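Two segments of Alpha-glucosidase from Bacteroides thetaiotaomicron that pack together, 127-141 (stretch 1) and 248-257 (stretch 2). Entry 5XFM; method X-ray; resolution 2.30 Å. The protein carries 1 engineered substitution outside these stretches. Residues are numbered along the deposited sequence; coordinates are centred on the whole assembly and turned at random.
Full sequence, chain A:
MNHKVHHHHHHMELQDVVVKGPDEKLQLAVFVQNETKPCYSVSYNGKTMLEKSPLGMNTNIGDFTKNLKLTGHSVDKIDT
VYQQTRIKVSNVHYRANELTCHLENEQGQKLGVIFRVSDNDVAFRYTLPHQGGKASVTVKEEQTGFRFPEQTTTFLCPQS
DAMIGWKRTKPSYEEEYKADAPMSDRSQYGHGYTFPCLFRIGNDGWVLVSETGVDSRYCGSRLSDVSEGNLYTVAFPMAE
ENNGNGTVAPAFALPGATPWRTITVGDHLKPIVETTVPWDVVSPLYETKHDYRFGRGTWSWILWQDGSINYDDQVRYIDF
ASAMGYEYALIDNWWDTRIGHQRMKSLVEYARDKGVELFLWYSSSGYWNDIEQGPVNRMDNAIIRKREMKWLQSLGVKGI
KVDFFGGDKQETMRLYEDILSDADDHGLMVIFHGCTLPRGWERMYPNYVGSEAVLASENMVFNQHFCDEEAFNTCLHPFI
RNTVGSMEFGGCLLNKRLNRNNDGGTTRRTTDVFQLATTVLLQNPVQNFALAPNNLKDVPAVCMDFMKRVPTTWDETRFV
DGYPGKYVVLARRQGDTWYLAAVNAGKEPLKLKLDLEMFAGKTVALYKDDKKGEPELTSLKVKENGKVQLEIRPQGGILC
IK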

# COMPACT_ATOMS: atom_id res chain seq x y z
N THR A 127 13.60 -19.52 9.01
CA THR A 127 15.02 -19.25 9.17
C THR A 127 15.83 -20.45 8.68
O THR A 127 15.39 -21.59 8.79
CB THR A 127 15.40 -18.91 10.63
OG1 THR A 127 15.00 -19.97 11.50
CG2 THR A 127 14.73 -17.61 11.07
N LEU A 128 17.00 -20.17 8.10
CA LEU A 128 17.92 -21.20 7.66
C LEU A 128 19.30 -20.95 8.26
O LEU A 128 19.89 -19.90 8.03
CB LEU A 128 18.02 -21.24 6.13
CG LEU A 128 16.81 -21.68 5.31
CD1 LEU A 128 16.94 -21.13 3.91
CD2 LEU A 128 16.73 -23.20 5.27
N PRO A 129 19.81 -21.92 9.03
CA PRO A 129 21.12 -21.77 9.66
C PRO A 129 22.26 -22.13 8.71
O PRO A 129 22.02 -22.72 7.66
CB PRO A 129 21.05 -22.76 10.83
CG PRO A 129 20.18 -23.86 10.29
CD PRO A 129 19.16 -23.19 9.40
N HIS A 130 23.49 -21.78 9.08
CA HIS A 130 24.66 -22.31 8.39
C HIS A 130 24.78 -23.81 8.66
O HIS A 130 24.84 -24.23 9.82
CB HIS A 130 25.94 -21.60 8.84
CG HIS A 130 27.15 -21.98 8.06
ND1 HIS A 130 27.82 -23.17 8.25
CD2 HIS A 130 27.85 -21.31 7.10
CE1 HIS A 130 28.85 -23.24 7.42
NE2 HIS A 130 28.89 -22.12 6.72
N GLN A 131 24.81 -24.62 7.60
CA GLN A 131 24.83 -26.07 7.76
C GLN A 131 25.32 -26.77 6.49
O GLN A 131 25.22 -26.21 5.39
CB GLN A 131 23.44 -26.59 8.13
CG GLN A 131 22.44 -26.54 6.98
CD GLN A 131 21.05 -26.97 7.42
OE1 GLN A 131 20.88 -28.02 8.05
NE2 GLN A 131 20.04 -26.17 7.08
N GLY A 132 25.85 -27.98 6.65
CA GLY A 132 26.35 -28.75 5.53
C GLY A 132 27.52 -28.12 4.81
O GLY A 132 27.79 -28.43 3.65
N GLY A 133 28.23 -27.22 5.49
CA GLY A 133 29.33 -26.51 4.88
C GLY A 133 28.85 -25.49 3.87
O GLY A 133 29.60 -25.06 2.99
N LYS A 134 27.57 -25.12 3.96
CA LYS A 134 26.97 -24.18 3.03
C LYS A 134 26.89 -22.79 3.66
O LYS A 134 26.50 -22.66 4.81
CB LYS A 134 25.57 -24.65 2.62
CG LYS A 134 25.49 -26.13 2.24
CD LYS A 134 26.47 -26.51 1.14
CE LYS A 134 26.15 -25.83 -0.16
NZ LYS A 134 26.94 -26.41 -1.27
N ALA A 135 27.28 -21.76 2.92
CA ALA A 135 27.22 -20.40 3.44
C ALA A 135 26.17 -19.57 2.70
O ALA A 135 25.92 -18.42 3.03
CB ALA A 135 28.58 -19.73 3.36
N SER A 136 25.53 -20.17 1.71
CA SER A 136 24.50 -19.46 0.96
C SER A 136 23.47 -20.42 0.41
O SER A 136 23.72 -21.61 0.26
CB SER A 136 25.11 -18.64 -0.17
OG SER A 136 25.86 -19.45 -1.06
N VAL A 137 22.31 -19.88 0.06
CA VAL A 137 21.20 -20.70 -0.35
C VAL A 137 20.40 -20.05 -1.47
O VAL A 137 20.32 -18.82 -1.56
CB VAL A 137 20.26 -21.00 0.86
CG1 VAL A 137 19.64 -19.72 1.39
CG2 VAL A 137 19.18 -21.97 0.48
N THR A 138 19.85 -20.88 -2.34
CA THR A 138 18.84 -20.47 -3.30
C THR A 138 17.55 -21.20 -2.98
O THR A 138 17.50 -22.43 -3.04
CB THR A 138 19.27 -20.78 -4.74
OG1 THR A 138 20.51 -20.13 -5.03
CG2 THR A 138 18.21 -20.33 -5.73
N VAL A 139 16.50 -20.46 -2.65
CA VAL A 139 15.20 -21.08 -2.40
C VAL A 139 14.47 -21.28 -3.72
O VAL A 139 14.01 -20.32 -4.34
CB VAL A 139 14.32 -20.25 -1.45
CG1 VAL A 139 12.96 -20.89 -1.28
CG2 VAL A 139 15.01 -20.08 -0.10
N LYS A 140 14.39 -22.53 -4.16
CA LYS A 140 13.78 -22.86 -5.44
C LYS A 140 12.28 -22.58 -5.42
O LYS A 140 11.72 -22.15 -6.43
CB LYS A 140 14.01 -24.34 -5.80
CG LYS A 140 15.47 -24.75 -5.95
CD LYS A 140 15.58 -26.22 -6.37
CE LYS A 140 17.02 -26.72 -6.30
NZ LYS A 140 17.92 -26.04 -7.27
N GLU A 141 11.64 -22.82 -4.28
CA GLU A 141 10.19 -22.67 -4.22
C GLU A 141 9.64 -22.65 -2.79
O GLU A 141 10.20 -23.28 -1.92
CB GLU A 141 9.56 -23.81 -5.01
CG GLU A 141 8.07 -23.99 -4.93
CD GLU A 141 7.61 -25.15 -5.78
OE1 GLU A 141 8.40 -26.12 -5.92
OE2 GLU A 141 6.49 -25.10 -6.33
N VAL A 248 14.51 -16.21 -11.25
CA VAL A 248 13.32 -16.17 -10.40
C VAL A 248 13.59 -16.51 -8.93
O VAL A 248 13.14 -15.81 -8.02
CB VAL A 248 12.24 -17.14 -10.93
CG1 VAL A 248 11.15 -17.39 -9.89
CG2 VAL A 248 11.67 -16.63 -12.23
N ALA A 249 14.34 -17.58 -8.68
CA ALA A 249 14.55 -18.05 -7.31
C ALA A 249 15.47 -17.12 -6.52
O ALA A 249 16.55 -16.75 -6.99
CB ALA A 249 15.11 -19.45 -7.31
N PRO A 250 15.02 -16.69 -5.33
CA PRO A 250 15.77 -15.80 -4.44
C PRO A 250 16.95 -16.51 -3.77
O PRO A 250 16.88 -17.69 -3.43
CB PRO A 250 14.73 -15.38 -3.41
CG PRO A 250 13.79 -16.52 -3.36
CD PRO A 250 13.69 -17.01 -4.77
N ALA A 251 18.02 -15.76 -3.56
CA ALA A 251 19.24 -16.31 -3.01
C ALA A 251 19.74 -15.41 -1.90
O ALA A 251 19.62 -14.19 -2.00
CB ALA A 251 20.29 -16.45 -4.10
N PHE A 252 20.27 -15.99 -0.83
CA PHE A 252 20.83 -15.18 0.25
C PHE A 252 21.87 -15.91 1.08
O PHE A 252 22.11 -17.10 0.90
CB PHE A 252 19.71 -14.64 1.15
CG PHE A 252 18.70 -15.67 1.56
CD1 PHE A 252 17.59 -15.93 0.77
CD2 PHE A 252 18.86 -16.37 2.75
CE1 PHE A 252 16.65 -16.87 1.15
CE2 PHE A 252 17.93 -17.32 3.14
CZ PHE A 252 16.82 -17.56 2.34
N ALA A 253 22.52 -15.16 1.97
CA ALA A 253 23.56 -15.71 2.83
C ALA A 253 23.00 -16.54 3.99
O ALA A 253 21.92 -16.25 4.50
CB ALA A 253 24.42 -14.58 3.37
N LEU A 254 23.76 -17.55 4.41
CA LEU A 254 23.41 -18.30 5.62
C LEU A 254 24.31 -17.86 6.77
O LEU A 254 25.51 -17.68 6.57
CB LEU A 254 23.56 -19.81 5.41
CG LEU A 254 22.69 -20.47 4.34
CD1 LEU A 254 23.09 -21.93 4.20
CD2 LEU A 254 21.21 -20.32 4.66
N PRO A 255 23.74 -17.70 7.98
CA PRO A 255 22.32 -17.89 8.28
C PRO A 255 21.44 -16.76 7.75
O PRO A 255 21.84 -15.60 7.77
CB PRO A 255 22.29 -17.92 9.82
CG PRO A 255 23.48 -17.12 10.22
CD PRO A 255 24.53 -17.41 9.19
N GLY A 256 20.25 -17.11 7.26
CA GLY A 256 19.32 -16.14 6.69
C GLY A 256 17.86 -16.45 6.96
O GLY A 256 17.53 -17.34 7.75
N ALA A 257 16.97 -15.70 6.31
CA ALA A 257 15.53 -15.86 6.54
C ALA A 257 14.69 -15.45 5.32
O ALA A 257 15.17 -14.75 4.43
CB ALA A 257 15.10 -15.05 7.77

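Antiparallel strands separate two tasks: the backbones fix the register, while side chains alternate between faces and determine what is packed. Stretch 2 of this alpha-glucosidase, followed from its N-terminal end, illustrates the principle and shows how pairing survives an interruption.

Ala249 precedes the strand and points its side chain toward stretch 1, where CB lies 3.3 Å from Val139 O and 3.6 Å from Thr138 CG2. Pro250, which has no amide hydrogen to donate, serves as an acceptor: Val139 N donates to Pro250 O at 2.9 Å. Ala251 then faces Thr138 in a non-hydrogen-bonded pair, and the close approach of the backbones brings Ala251 CA within 3.1 Å of Val137 O, a CA-H...O contact.

Phe252 forms the hydrogen-bonded pair with Val137, its N donating to Val137 O and its O accepting from Val137 N, both at 2.9 Å. Their side chains share the buried face, where Val137 CG1 sits 3.7 Å from the Phe252 ring centroid, over the ring face in a CH-pi contact. Val139 CG2 lies 3.8 Å from Phe252 CE1 and Leu128 CD1 3.9 Å from Phe252 CZ, both oblique to the ring. Ala253, by contrast, lies with Ser136 on the Ala251-Thr138 face.

Leu254 interrupts the strand but not the contact. Its N donates to Ala135 O at 2.7 Å. Leu254 is the most extensively covered residue in the contact, and its side chain places CD2 3.6 Å from Leu128 CB and 3.7 Å from Val137 CG1. The next peptide bond is cis, leading into Pro255, whose CA lies 3.2 Å from Leu128 O. Pairing resumes at Gly256, which exchanges two 2.9 Å hydrogen bonds with Leu128: Gly256 N to Leu128 O and Leu128 N to Gly256 O. A CB here would clash with Ala253 O. Ala257 closes the register opposite Thr127.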